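Local coordinates for nucleotidyl transferase AbiEii/AbiGii toxin family protein (Mycobacterium tuberculosis, PDB 6Y56) that probably acts as a toxin of a toxin-antitoxin system, a nucleotidyltransferase thought to halt growth by adding nucleotides to tRNA acceptor stems, at residues A[29-42]-A[148-160]. Sequence-based numbering, arbitrary orientation.
Sequences DHLLYLLSQTVQFG and HKAYGFGLPTLPV
Running beside the C-terminal part of helix 19-38, residues 148-160 leave a 3-10 turn, loop round and end in strand 157-160; the backbones come within 6.1 Å at the CA atoms of Tyr33 and Leu155 and 6.0 Å at those of Gly42 and Pro159. At the 3-10 end, Tyr151 OH donates a 2.6 Å hydrogen bond to the anti lone pair of Asp29 OD2; OD2 also accepts a hydrogen bond from a water that His148 NE2 shares, while OD1 makes a salt bridge to Lys56. His30 CE1 points at the centre of the Tyr151 face. The edge of Phe153 in turn meets a face of His30, planes at 88°. Phe153 CG lies between its backbone N and carbonyl carbon (chi1 50°), which lays the ring over Tyr33 in a face-to-face stack, centroids 4.1 Å apart. His30 ND1 bonds Val26 O, and NE2 shares a water with Tyr151 O, so both ring nitrogens have partners. His30, Tyr33, Tyr151 and Phe153 form an aromatic cluster where the loop meets a helix that sets Leu31, Leu32 and Leu35 on strand 68-72 of the mixed sheet, in a domain of the nucleotidyltransferase clan. Farther along, Ser36 OG bonds back to Tyr33 O, and Pro156 CB lies only 3.4 Å from Ser36 CB, a tight fit. Leu158 splits its methyls: CD1 meets Leu32, and CD2 sits 3.9 Å from the Phe41 ring centroid, almost on its normal. Pro159 CG presses on Phe41 CB at 3.3 Å.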
ATOM      1  N   ASP A  29     -11.443   8.502  -0.407  1.00 12.08           N
ATOM      2  CA  ASP A  29     -11.122   9.797  -1.009  1.00 14.27           C
ATOM      3  C   ASP A  29     -11.558  10.934  -0.104  1.00 13.25           C
ATOM      4  O   ASP A  29     -10.867  11.954   0.015  1.00 13.13           O
ATOM      5  CB  ASP A  29     -11.821   9.973  -2.358  1.00 14.35           C
ATOM      6  CG  ASP A  29     -11.357   8.988  -3.399  1.00 15.77           C
ATOM      7  OD1 ASP A  29     -10.281   8.368  -3.228  1.00 16.34           O
ATOM      8  OD2 ASP A  29     -12.078   8.841  -4.397  1.00 14.96           O
ATOM      9  N   HIS A  30     -12.718  10.773   0.528  1.00 13.00           N
ATOM     10  CA  HIS A  30     -13.231  11.787   1.439  1.00 14.41           C
ATOM     11  C   HIS A  30     -12.354  11.898   2.679  1.00 13.12           C
ATOM     12  O   HIS A  30     -12.084  13.008   3.152  1.00 14.06           O
ATOM     13  CB  HIS A  30     -14.685  11.468   1.807  1.00 13.93           C
ATOM     14  CG  HIS A  30     -15.668  11.797   0.724  1.00 15.02           C
ATOM     15  ND1 HIS A  30     -15.682  11.150  -0.493  1.00 14.85           N
ATOM     16  CD2 HIS A  30     -16.664  12.714   0.673  1.00 16.45           C
ATOM     17  CE1 HIS A  30     -16.642  11.657  -1.251  1.00 17.78           C
ATOM     18  NE2 HIS A  30     -17.250  12.610  -0.566  1.00 17.74           N
ATOM     19  N   LEU A  31     -11.892  10.761   3.213  1.00 13.34           N
ATOM     20  CA  LEU A  31     -11.020  10.780   4.384  1.00 14.41           C
ATOM     21  C   LEU A  31      -9.686  11.432   4.055  1.00 13.70           C
ATOM     22  O   LEU A  31      -9.171  12.244   4.834  1.00 13.14           O
ATOM     23  CB  LEU A  31     -10.813   9.350   4.892  1.00 13.96           C
ATOM     24  CG  LEU A  31      -9.969   9.103   6.154  1.00 15.64           C
ATOM     25  CD1 LEU A  31     -10.288   7.757   6.751  1.00 16.75           C
ATOM     26  CD2 LEU A  31      -8.461   9.138   5.868  1.00 23.96           C
ATOM     27  N   LEU A  32      -9.119  11.096   2.894  1.00 12.78           N
ATOM     28  CA  LEU A  32      -7.849  11.689   2.492  1.00 13.03           C
ATOM     29  C   LEU A  32      -7.990  13.189   2.271  1.00 12.56           C
ATOM     30  O   LEU A  32      -7.088  13.960   2.623  1.00 13.52           O
ATOM     31  CB  LEU A  32      -7.314  10.966   1.254  1.00 13.27           C
ATOM     32  CG  LEU A  32      -6.833   9.531   1.517  1.00 12.50           C
ATOM     33  CD1 LEU A  32      -6.714   8.746   0.207  1.00 13.29           C
ATOM     34  CD2 LEU A  32      -5.509   9.536   2.256  1.00 14.06           C
ATOM     35  N   TYR A  33      -9.133  13.627   1.743  1.00 13.44           N
ATOM     36  CA  TYR A  33      -9.391  15.061   1.639  1.00 13.88           C
ATOM     37  C   TYR A  33      -9.386  15.712   3.017  1.00 13.77           C
ATOM     38  O   TYR A  33      -8.743  16.746   3.231  1.00 14.14           O
ATOM     39  CB  TYR A  33     -10.735  15.295   0.944  1.00 16.01           C
ATOM     40  CG  TYR A  33     -11.143  16.759   0.910  1.00 16.30           C
ATOM     41  CD1 TYR A  33     -10.459  17.667   0.115  1.00 18.63           C
ATOM     42  CD2 TYR A  33     -12.197  17.232   1.682  1.00 19.52           C
ATOM     43  CE1 TYR A  33     -10.812  19.005   0.077  1.00 20.38           C
ATOM     44  CE2 TYR A  33     -12.557  18.579   1.642  1.00 20.53           C
ATOM     45  CZ  TYR A  33     -11.855  19.447   0.844  1.00 20.45           C
ATOM     46  OH  TYR A  33     -12.205  20.778   0.798  1.00 28.40           O
ATOM     47  N   LEU A  34     -10.094  15.121   3.973  1.00 13.55           N
ATOM     48  CA  LEU A  34     -10.096  15.666   5.328  1.00 14.63           C
ATOM     49  C   LEU A  34      -8.683  15.785   5.886  1.00 15.51           C
ATOM     50  O   LEU A  34      -8.293  16.834   6.410  1.00 15.40           O
ATOM     51  CB  LEU A  34     -10.945  14.767   6.221  1.00 18.26           C
ATOM     52  CG  LEU A  34     -10.819  15.080   7.711  1.00 23.97           C
ATOM     53  CD1 LEU A  34     -11.557  16.368   8.039  1.00 26.15           C
ATOM     54  CD2 LEU A  34     -11.305  13.903   8.546  1.00 23.34           C
ATOM     55  N   LEU A  35      -7.891  14.718   5.773  1.00 13.33           N
ATOM     56  CA  LEU A  35      -6.525  14.763   6.282  1.00 13.05           C
ATOM     57  C   LEU A  35      -5.728  15.863   5.602  1.00 13.39           C
ATOM     58  O   LEU A  35      -4.952  16.575   6.254  1.00 15.47           O
ATOM     59  CB  LEU A  35      -5.831  13.421   6.060  1.00 13.47           C
ATOM     60  CG  LEU A  35      -6.375  12.235   6.861  1.00 14.92           C
ATOM     61  CD1 LEU A  35      -5.484  11.024   6.648  1.00 17.52           C
ATOM     62  CD2 LEU A  35      -6.481  12.542   8.350  1.00 18.76           C
ATOM     63  N   SER A  36      -5.916  16.035   4.290  1.00 13.84           N
ATOM     64  CA  SER A  36      -5.124  17.020   3.565  1.00 15.55           C
ATOM     65  C   SER A  36      -5.451  18.432   4.015  1.00 16.83           C
ATOM     66  O   SER A  36      -4.614  19.333   3.895  1.00 17.63           O
ATOM     67  CB  SER A  36      -5.365  16.902   2.065  1.00 13.96           C
ATOM     68  OG  SER A  36      -6.639  17.414   1.695  1.00 15.62           O
ATOM     69  N   GLN A  37      -6.658  18.644   4.518  1.00 15.01           N
ATOM     70  CA  GLN A  37      -7.050  19.968   4.975  1.00 17.36           C
ATOM     71  C   GLN A  37      -6.569  20.281   6.381  1.00 20.23           C
ATOM     72  O   GLN A  37      -6.604  21.452   6.774  1.00 22.98           O
ATOM     73  CB  GLN A  37      -8.573  20.118   4.921  1.00 21.81           C
ATOM     74  CG  GLN A  37      -9.146  20.205   3.509  1.00 26.12           C
ATOM     75  CD  GLN A  37      -8.931  21.572   2.863  1.00 30.63           C
ATOM     76  OE1 GLN A  37      -8.106  21.725   1.959  1.00 31.82           O
ATOM     77  NE2 GLN A  37      -9.680  22.570   3.322  1.00 37.66           N
ATOM     78  N   THR A  38      -6.120  19.287   7.141  1.00 18.41           N
ATOM     79  CA  THR A  38      -5.904  19.444   8.574  1.00 21.84           C
ATOM     80  C   THR A  38      -4.499  19.078   9.032  1.00 23.64           C
ATOM     81  O   THR A  38      -3.969  19.724   9.939  1.00 26.59           O
ATOM     82  CB  THR A  38      -6.921  18.579   9.344  1.00 21.57           C
ATOM     83  OG1 THR A  38      -8.241  18.748   8.802  1.00 27.62           O
ATOM     84  CG2 THR A  38      -6.925  18.937  10.814  1.00 27.87           C
ATOM     85  N   VAL A  39      -3.885  18.056   8.441  1.00 17.38           N
ATOM     86  CA  VAL A  39      -2.622  17.503   8.920  1.00 19.12           C
ATOM     87  C   VAL A  39      -1.525  17.796   7.907  1.00 18.76           C
ATOM     88  O   VAL A  39      -1.750  17.716   6.694  1.00 18.72           O
ATOM     89  CB  VAL A  39      -2.764  15.981   9.137  1.00 21.05           C
ATOM     90  CG1 VAL A  39      -1.433  15.354   9.519  1.00 26.23           C
ATOM     91  CG2 VAL A  39      -3.802  15.693  10.193  1.00 23.17           C
ATOM     92  N   GLN A  40      -0.328  18.107   8.402  1.00 16.44           N
ATOM     93  CA  GLN A  40       0.810  18.342   7.518  1.00 16.53           C
ATOM     94  C   GLN A  40       1.376  17.006   7.045  1.00 17.21           C
ATOM     95  O   GLN A  40       1.795  16.183   7.863  1.00 18.35           O
ATOM     96  CB  GLN A  40       1.880  19.146   8.254  1.00 18.88           C
ATOM     97  CG  GLN A  40       3.108  19.467   7.403  1.00 21.60           C
ATOM     98  CD  GLN A  40       2.777  20.353   6.212  1.00 25.39           C
ATOM     99  OE1 GLN A  40       2.370  21.504   6.377  1.00 33.61           O
ATOM    100  NE2 GLN A  40       2.944  19.821   5.005  1.00 24.02           N
ATOM    101  N   PHE A  41       1.377  16.779   5.736  1.00 15.80           N
ATOM    102  CA  PHE A  41       2.060  15.631   5.157  1.00 16.65           C
ATOM    103  C   PHE A  41       3.486  16.027   4.789  1.00 15.31           C
ATOM    104  O   PHE A  41       3.824  17.208   4.717  1.00 17.49           O
ATOM    105  CB  PHE A  41       1.352  15.163   3.882  1.00 14.36           C
ATOM    106  CG  PHE A  41       0.081  14.385   4.106  1.00 14.08           C
ATOM    107  CD1 PHE A  41      -1.087  15.027   4.504  1.00 14.19           C
ATOM    108  CD2 PHE A  41       0.036  13.014   3.856  1.00 14.14           C
ATOM    109  CE1 PHE A  41      -2.267  14.308   4.695  1.00 14.19           C
ATOM    110  CE2 PHE A  41      -1.124  12.296   4.042  1.00 15.31           C
ATOM    111  CZ  PHE A  41      -2.285  12.947   4.454  1.00 16.25           C
ATOM    112  N   GLY A  42       4.332  15.040   4.557  1.00 14.36           N
ATOM    113  CA  GLY A  42       5.660  15.337   4.056  1.00 16.38           C
ATOM    114  C   GLY A  42       6.665  14.290   4.478  1.00 16.68           C
ATOM    115  O   GLY A  42       6.420  13.468   5.360  1.00 14.95           O
ATOM    116  N   HIS A 148     -15.511  11.284  -9.202  1.00 16.53           N
ATOM    117  CA  HIS A 148     -14.955  12.424  -8.477  1.00 17.40           C
ATOM    118  C   HIS A 148     -15.701  13.712  -8.791  1.00 18.30           C
ATOM    119  O   HIS A 148     -15.698  14.640  -7.977  1.00 19.23           O
ATOM    120  CB  HIS A 148     -13.473  12.618  -8.797  1.00 16.98           C
ATOM    121  CG  HIS A 148     -12.610  11.452  -8.422  1.00 15.49           C
ATOM    122  ND1 HIS A 148     -11.308  11.340  -8.851  1.00 16.36           N
ATOM    123  CD2 HIS A 148     -12.849  10.368  -7.649  1.00 15.55           C
ATOM    124  CE1 HIS A 148     -10.779  10.233  -8.361  1.00 14.79           C
ATOM    125  NE2 HIS A 148     -11.695   9.619  -7.635  1.00 15.58           N
ATOM    126  N   LYS A 149     -16.342  13.787  -9.960  1.00 18.31           N
ATOM    127  CA  LYS A 149     -17.099  14.986 -10.313  1.00 20.15           C
ATOM    128  C   LYS A 149     -18.294  15.210  -9.398  1.00 23.99           C
ATOM    129  O   LYS A 149     -18.824  16.326  -9.345  1.00 25.81           O
ATOM    130  CB  LYS A 149     -17.567  14.896 -11.770  1.00 23.82           C
ATOM    131  CG  LYS A 149     -16.439  14.921 -12.786  1.00 30.60           C
ATOM    132  CD  LYS A 149     -16.971  15.138 -14.196  1.00 37.32           C
ATOM    133  CE  LYS A 149     -17.294  13.812 -14.869  1.00 33.01           C
ATOM    134  NZ  LYS A 149     -18.715  13.715 -15.310  1.00 42.08           N
ATOM    135  N   ALA A 150     -18.727  14.190  -8.670  1.00 18.53           N
ATOM    136  CA  ALA A 150     -19.887  14.315  -7.797  1.00 20.18           C
ATOM    137  C   ALA A 150     -19.534  14.685  -6.362  1.00 23.09           C
ATOM    138  O   ALA A 150     -20.445  14.810  -5.532  1.00 21.55           O
ATOM    139  CB  ALA A 150     -20.699  13.018  -7.800  1.00 20.97           C
ATOM    140  N   TYR A 151     -18.248  14.870  -6.049  1.00 18.89           N
ATOM    141  CA  TYR A 151     -17.842  15.004  -4.653  1.00 19.11           C
ATOM    142  C   TYR A 151     -18.191  16.367  -4.065  1.00 21.83           C
ATOM    143  O   TYR A 151     -18.506  16.465  -2.875  1.00 21.95           O
ATOM    144  CB  TYR A 151     -16.335  14.769  -4.515  1.00 17.45           C
ATOM    145  CG  TYR A 151     -15.892  13.324  -4.620  1.00 15.39           C
ATOM    146  CD1 TYR A 151     -16.802  12.302  -4.865  1.00 17.97           C
ATOM    147  CD2 TYR A 151     -14.550  12.990  -4.470  1.00 14.28           C
ATOM    148  CE1 TYR A 151     -16.385  10.975  -4.957  1.00 15.74           C
ATOM    149  CE2 TYR A 151     -14.129  11.682  -4.568  1.00 15.74           C
ATOM    150  CZ  TYR A 151     -15.043  10.678  -4.795  1.00 14.34           C
ATOM    151  OH  TYR A 151     -14.602   9.376  -4.881  1.00 14.66           O
ATOM    152  N   GLY A 152     -18.103  17.429  -4.859  1.00 21.95           N
ATOM    153  CA  GLY A 152     -18.299  18.764  -4.328  1.00 26.60           C
ATOM    154  C   GLY A 152     -17.062  19.408  -3.731  1.00 27.15           C
ATOM    155  O   GLY A 152     -17.161  20.509  -3.173  1.00 28.76           O
ATOM    156  N   PHE A 153     -15.909  18.751  -3.807  1.00 18.46           N
ATOM    157  CA  PHE A 153     -14.622  19.349  -3.483  1.00 20.10           C
ATOM    158  C   PHE A 153     -13.606  18.757  -4.445  1.00 17.96           C
ATOM    159  O   PHE A 153     -13.855  17.723  -5.064  1.00 19.07           O
ATOM    160  CB  PHE A 153     -14.199  19.044  -2.037  1.00 20.87           C
ATOM    161  CG  PHE A 153     -14.284  17.590  -1.682  1.00 20.56           C
ATOM    162  CD1 PHE A 153     -13.222  16.737  -1.936  1.00 18.13           C
ATOM    163  CD2 PHE A 153     -15.440  17.065  -1.118  1.00 20.86           C
ATOM    164  CE1 PHE A 153     -13.301  15.393  -1.620  1.00 18.68           C
ATOM    165  CE2 PHE A 153     -15.524  15.716  -0.797  1.00 20.12           C
ATOM    166  CZ  PHE A 153     -14.454  14.885  -1.053  1.00 18.68           C
ATOM    167  N   GLY A 154     -12.469  19.432  -4.579  1.00 19.50           N
ATOM    168  CA  GLY A 154     -11.368  18.914  -5.371  1.00 18.25           C
ATOM    169  C   GLY A 154     -10.444  18.059  -4.516  1.00 17.65           C
ATOM    170  O   GLY A 154     -10.168  18.382  -3.364  1.00 18.86           O
ATOM    171  N   LEU A 155      -9.971  16.963  -5.101  1.00 17.60           N
ATOM    172  CA  LEU A 155      -9.100  16.066  -4.360  1.00 15.61           C
ATOM    173  C   LEU A 155      -7.707  16.683  -4.211  1.00 16.37           C
ATOM    174  O   LEU A 155      -7.249  17.430  -5.080  1.00 18.29           O
ATOM    175  CB  LEU A 155      -9.014  14.720  -5.073  1.00 15.46           C
ATOM    176  CG  LEU A 155     -10.299  13.900  -4.891  1.00 16.08           C
ATOM    177  CD1 LEU A 155     -10.375  12.781  -5.906  1.00 16.91           C
ATOM    178  CD2 LEU A 155     -10.435  13.361  -3.469  1.00 17.44           C
ATOM    179  N   PRO A 156      -7.014  16.381  -3.119  1.00 15.39           N
ATOM    180  CA  PRO A 156      -5.730  17.026  -2.841  1.00 14.63           C
ATOM    181  C   PRO A 156      -4.593  16.387  -3.626  1.00 15.62           C
ATOM    182  O   PRO A 156      -4.730  15.327  -4.238  1.00 16.17           O
ATOM    183  CB  PRO A 156      -5.542  16.741  -1.348  1.00 17.11           C
ATOM    184  CG  PRO A 156      -6.211  15.405  -1.148  1.00 16.96           C
ATOM    185  CD  PRO A 156      -7.443  15.505  -2.012  1.00 15.21           C
ATOM    186  N   THR A 157      -3.448  17.053  -3.586  1.00 15.43           N
ATOM    187  CA  THR A 157      -2.196  16.403  -3.931  1.00 15.21           C
ATOM    188  C   THR A 157      -1.546  15.945  -2.637  1.00 14.74           C
ATOM    189  O   THR A 157      -1.612  16.642  -1.619  1.00 16.26           O
ATOM    190  CB  THR A 157      -1.260  17.330  -4.712  1.00 15.89           C
ATOM    191  OG1 THR A 157      -0.955  18.514  -3.956  1.00 17.63           O
ATOM    192  CG2 THR A 157      -1.891  17.727  -6.031  1.00 17.83           C
ATOM    193  N   LEU A 158      -0.957  14.748  -2.671  1.00 14.22           N
ATOM    194  CA  LEU A 158      -0.413  14.143  -1.463  1.00 13.76           C
ATOM    195  C   LEU A 158       0.984  13.611  -1.741  1.00 12.12           C
ATOM    196  O   LEU A 158       1.241  13.092  -2.832  1.00 12.62           O
ATOM    197  CB  LEU A 158      -1.290  12.962  -1.016  1.00 15.35           C
ATOM    198  CG  LEU A 158      -2.692  13.319  -0.517  1.00 15.46           C
ATOM    199  CD1 LEU A 158      -3.444  12.036  -0.234  1.00 19.86           C
ATOM    200  CD2 LEU A 158      -2.599  14.177   0.723  1.00 18.33           C
ATOM    201  N   PRO A 159       1.895  13.704  -0.776  1.00 11.02           N
ATOM    202  CA  PRO A 159       3.179  13.004  -0.899  1.00 12.35           C
ATOM    203  C   PRO A 159       2.956  11.506  -0.813  1.00 12.21           C
ATOM    204  O   PRO A 159       2.358  11.000   0.139  1.00 12.27           O
ATOM    205  CB  PRO A 159       3.997  13.518   0.289  1.00 14.06           C
ATOM    206  CG  PRO A 159       3.026  14.102   1.202  1.00 19.59           C
ATOM    207  CD  PRO A 159       1.792  14.496   0.455  1.00 13.24           C
ATOM    208  N   VAL A 160       3.454  10.803  -1.817  1.00 11.62           N
ATOM    209  CA  VAL A 160       3.274   9.365  -1.967  1.00 12.02           C
ATOM    210  C   VAL A 160       4.647   8.707  -2.037  1.00 11.30           C
ATOM    211  O   VAL A 160       5.615   9.292  -2.536  1.00 12.60           O
ATOM    212  CB  VAL A 160       2.430   9.075  -3.234  1.00 13.90           C
ATOM    213  CG1 VAL A 160       2.414   7.583  -3.605  1.00 15.10           C
ATOM    214  CG2 VAL A 160       0.997   9.593  -3.052  1.00 14.68           C
TER
HETATM  215  O   HOH W   1     -11.418   7.007  -6.104  1.00 18.35           O
HETATM  216  O   HOH W   2     -19.272  14.299  -1.403  1.00 25.52           O